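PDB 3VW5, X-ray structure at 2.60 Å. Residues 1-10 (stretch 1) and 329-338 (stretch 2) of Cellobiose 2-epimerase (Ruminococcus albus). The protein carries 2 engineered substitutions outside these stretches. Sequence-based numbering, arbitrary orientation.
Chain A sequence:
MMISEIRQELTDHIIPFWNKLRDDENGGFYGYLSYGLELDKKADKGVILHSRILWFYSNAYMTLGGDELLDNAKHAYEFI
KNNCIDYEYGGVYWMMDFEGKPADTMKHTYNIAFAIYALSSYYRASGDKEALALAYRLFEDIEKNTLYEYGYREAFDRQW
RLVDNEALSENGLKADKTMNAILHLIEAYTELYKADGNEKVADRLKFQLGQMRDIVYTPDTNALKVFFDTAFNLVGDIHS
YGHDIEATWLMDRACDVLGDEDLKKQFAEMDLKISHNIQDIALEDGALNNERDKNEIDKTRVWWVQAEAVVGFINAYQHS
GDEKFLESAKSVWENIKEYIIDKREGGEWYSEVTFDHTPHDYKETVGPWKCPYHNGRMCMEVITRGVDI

Stretch 1 (1-10) MMISEIRQEL
Stretch 2 329-338: AKSVWENIKE

Two helical segments, the first running on beyond residue 10 and the second part of a longer helix, far apart in sequence, pack with their N-to-C directions 39° apart and their axes 11.7 Å apart at closest approach. Both have ordinary helical phi/psi values, near -60°/-45°, except Asn335 at -79°/-27°, the second with a wider pi-type turn at 336-338. The register sets the CA of Met2 7.1 Å from the CA of Lys330, and the CA of Glu9 9.4 Å from the CA of Lys337, so the backbones lie farther apart at the later pair.

Trp333 dominates the contact. Its CA-to-CB bond points toward the first helix, and with chi1 t (168°) and chi2 -120° the indole enters as a knob among Met2, Glu5, Ile6 and Glu9. A flat, broad ring suits this place because it offers both an apolar face and a polar edge. Ile6 (chi1 m, chi2 t) covers one face: its CG1 lies 3.4 Å from the centroid of the Trp333 six-membered ring, 10° off the normal, a CH-pi contact. Glu9 CB approaches the ring edge, 4.1 Å from Trp333 CH2.

Met2, extended by chi1 t and chi2 t before chi3 turns p, fits its flexible, apolar chain obliquely against the indole, with Met2 CG 3.5 Å from Trp333 CD1. Met2 SD reaches 4.2 Å from Lys330 CA.

The CA-to-CB bond of Glu5 points toward the second helix, and with chi1 m, chi2 t and chi3 2° its carboxylate supplies the acceptor that a buried indole nitrogen needs: Trp333 NE1 donates to Glu5 OE1 at 3.0 Å, with a nearly straight 163° angle. Glu5 OE1 also accepts from Lys337 NZ at 3.0 Å in a salt bridge. Lys337 (m, t, m, t) brings its amine nearer than its CA-to-CB direction suggests. Lys337 NZ also forms a salt bridge with Glu334 OE2 at 3.1 Å, its hydrogen bond weak, so its positive charge serves two carboxylates whose Glu5 OE1 and Glu334 OE1 are 4.3 Å apart; Lys330 NZ forms a further salt bridge with Glu334 OE1 at 2.6 Å.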

# COMPACT_ATOMS: atom_id res chain seq x y z
N MET A 1 -9.36 25.38 -0.41
CA MET A 1 -9.94 24.30 0.40
C MET A 1 -9.07 23.04 0.35
O MET A 1 -7.95 23.07 -0.16
CB MET A 1 -11.37 24.00 -0.06
CG MET A 1 -12.27 25.24 -0.16
SD MET A 1 -14.04 24.88 -0.35
CE MET A 1 -14.55 24.70 1.36
N MET A 2 -9.59 21.93 0.87
CA MET A 2 -8.80 20.71 1.01
C MET A 2 -8.16 20.17 -0.29
O MET A 2 -6.96 19.83 -0.30
CB MET A 2 -9.63 19.62 1.68
CG MET A 2 -8.81 18.55 2.40
SD MET A 2 -9.90 17.20 2.93
CE MET A 2 -10.62 16.78 1.34
N ILE A 3 -8.94 20.07 -1.36
CA ILE A 3 -8.41 19.49 -2.59
C ILE A 3 -7.27 20.31 -3.16
O ILE A 3 -6.26 19.77 -3.60
CB ILE A 3 -9.48 19.28 -3.68
CG1 ILE A 3 -10.56 18.32 -3.19
CG2 ILE A 3 -8.83 18.71 -4.94
CD1 ILE A 3 -11.62 18.02 -4.21
N SER A 4 -7.43 21.63 -3.14
CA SER A 4 -6.43 22.52 -3.72
C SER A 4 -5.09 22.40 -2.97
O SER A 4 -4.01 22.39 -3.59
CB SER A 4 -6.94 23.96 -3.70
OG SER A 4 -5.95 24.85 -3.24
N GLU A 5 -5.18 22.29 -1.65
CA GLU A 5 -3.98 22.17 -0.81
C GLU A 5 -3.26 20.85 -1.05
O GLU A 5 -2.03 20.81 -1.20
CB GLU A 5 -4.35 22.30 0.67
CG GLU A 5 -5.02 23.62 1.04
CD GLU A 5 -5.59 23.62 2.45
OE1 GLU A 5 -5.43 22.60 3.16
OE2 GLU A 5 -6.20 24.64 2.85
N ILE A 6 -4.03 19.78 -1.10
CA ILE A 6 -3.46 18.46 -1.29
C ILE A 6 -2.81 18.33 -2.66
O ILE A 6 -1.71 17.77 -2.78
CB ILE A 6 -4.50 17.35 -1.02
CG1 ILE A 6 -4.64 17.14 0.49
CG2 ILE A 6 -4.11 16.06 -1.70
CD1 ILE A 6 -5.86 16.36 0.88
N ARG A 7 -3.46 18.89 -3.68
CA ARG A 7 -2.93 18.87 -5.03
C ARG A 7 -1.58 19.58 -5.07
O ARG A 7 -0.66 19.18 -5.80
CB ARG A 7 -3.91 19.53 -6.01
CG ARG A 7 -3.55 19.36 -7.49
CD ARG A 7 -4.57 20.04 -8.41
NE ARG A 7 -5.14 19.15 -9.42
CZ ARG A 7 -4.55 18.86 -10.58
NH1 ARG A 7 -3.35 19.37 -10.86
NH2 ARG A 7 -5.15 18.05 -11.47
N GLN A 8 -1.46 20.63 -4.25
CA GLN A 8 -0.22 21.39 -4.13
C GLN A 8 0.88 20.59 -3.45
O GLN A 8 2.06 20.62 -3.87
CB GLN A 8 -0.48 22.65 -3.32
CG GLN A 8 -0.48 23.91 -4.14
CD GLN A 8 0.30 25.02 -3.47
OE1 GLN A 8 1.41 24.80 -2.99
NE2 GLN A 8 -0.28 26.21 -3.42
N GLU A 9 0.49 19.87 -2.40
CA GLU A 9 1.42 19.02 -1.67
C GLU A 9 1.97 17.93 -2.60
O GLU A 9 3.17 17.63 -2.58
CB GLU A 9 0.74 18.41 -0.44
CG GLU A 9 1.63 17.46 0.35
CD GLU A 9 2.89 18.13 0.84
OE1 GLU A 9 3.90 17.42 1.06
OE2 GLU A 9 2.88 19.37 1.01
N LEU A 10 1.11 17.37 -3.43
CA LEU A 10 1.54 16.40 -4.42
C LEU A 10 2.48 17.03 -5.45
O LEU A 10 3.60 16.53 -5.65
CB LEU A 10 0.33 15.75 -5.10
CG LEU A 10 0.49 14.46 -5.91
CD1 LEU A 10 -0.14 14.63 -7.27
CD2 LEU A 10 1.92 13.94 -6.03
N ALA A 329 -11.90 13.54 7.80
CA ALA A 329 -10.92 13.66 6.72
C ALA A 329 -10.13 14.95 6.86
O ALA A 329 -8.89 14.92 6.88
CB ALA A 329 -11.61 13.61 5.37
N LYS A 330 -10.84 16.07 6.98
CA LYS A 330 -10.20 17.39 7.09
C LYS A 330 -9.28 17.42 8.31
O LYS A 330 -8.16 17.94 8.27
CB LYS A 330 -11.23 18.51 7.21
CG LYS A 330 -10.75 19.85 6.65
CD LYS A 330 -11.48 21.04 7.25
CE LYS A 330 -11.14 22.36 6.53
NZ LYS A 330 -9.82 22.98 6.93
N SER A 331 -9.79 16.87 9.40
CA SER A 331 -9.07 16.86 10.65
C SER A 331 -7.74 16.14 10.47
O SER A 331 -6.68 16.66 10.84
CB SER A 331 -9.95 16.19 11.71
OG SER A 331 -9.39 16.32 13.00
N VAL A 332 -7.78 14.94 9.89
CA VAL A 332 -6.56 14.17 9.70
C VAL A 332 -5.61 14.92 8.78
O VAL A 332 -4.41 15.02 9.04
CB VAL A 332 -6.85 12.78 9.13
CG1 VAL A 332 -5.56 12.07 8.76
CG2 VAL A 332 -7.63 11.98 10.14
N TRP A 333 -6.15 15.46 7.70
CA TRP A 333 -5.33 16.27 6.80
C TRP A 333 -4.73 17.50 7.49
O TRP A 333 -3.52 17.77 7.37
CB TRP A 333 -6.13 16.67 5.57
CG TRP A 333 -5.48 17.71 4.75
CD1 TRP A 333 -5.98 18.94 4.45
CD2 TRP A 333 -4.20 17.63 4.12
NE1 TRP A 333 -5.09 19.63 3.66
CE2 TRP A 333 -3.99 18.85 3.45
CE3 TRP A 333 -3.21 16.64 4.05
CZ2 TRP A 333 -2.83 19.12 2.72
CZ3 TRP A 333 -2.06 16.90 3.32
CH2 TRP A 333 -1.88 18.13 2.67
N GLU A 334 -5.56 18.24 8.23
CA GLU A 334 -5.07 19.41 8.95
C GLU A 334 -3.86 19.03 9.81
O GLU A 334 -2.86 19.75 9.88
CB GLU A 334 -6.17 20.07 9.79
CG GLU A 334 -7.25 20.77 8.97
CD GLU A 334 -6.73 21.97 8.16
OE1 GLU A 334 -7.30 22.25 7.06
OE2 GLU A 334 -5.76 22.63 8.62
N ASN A 335 -3.94 17.86 10.44
CA ASN A 335 -2.86 17.41 11.31
C ASN A 335 -1.66 16.82 10.57
O ASN A 335 -0.54 16.86 11.08
CB ASN A 335 -3.39 16.47 12.39
CG ASN A 335 -4.24 17.20 13.41
OD1 ASN A 335 -3.73 17.72 14.39
ND2 ASN A 335 -5.54 17.27 13.16
N ILE A 336 -1.89 16.27 9.38
CA ILE A 336 -0.78 15.93 8.50
C ILE A 336 0.05 17.19 8.21
O ILE A 336 1.29 17.17 8.28
CB ILE A 336 -1.27 15.29 7.19
CG1 ILE A 336 -1.81 13.89 7.45
CG2 ILE A 336 -0.16 15.24 6.15
CD1 ILE A 336 -2.49 13.29 6.23
N LYS A 337 -0.62 18.30 7.89
CA LYS A 337 0.08 19.55 7.58
C LYS A 337 0.89 20.06 8.76
O LYS A 337 2.06 20.41 8.63
CB LYS A 337 -0.93 20.64 7.17
CG LYS A 337 -1.62 20.43 5.84
CD LYS A 337 -2.39 21.68 5.41
CE LYS A 337 -3.56 21.96 6.32
NZ LYS A 337 -4.30 23.18 5.89
N GLU A 338 0.26 20.12 9.93
CA GLU A 338 0.90 20.69 11.10
C GLU A 338 2.09 19.89 11.60
O GLU A 338 3.12 20.46 11.97
CB GLU A 338 -0.11 20.90 12.22
CG GLU A 338 0.35 21.95 13.22
CD GLU A 338 -0.75 22.35 14.20
OE1 GLU A 338 -0.43 22.94 15.28
OE2 GLU A 338 -1.94 22.08 13.88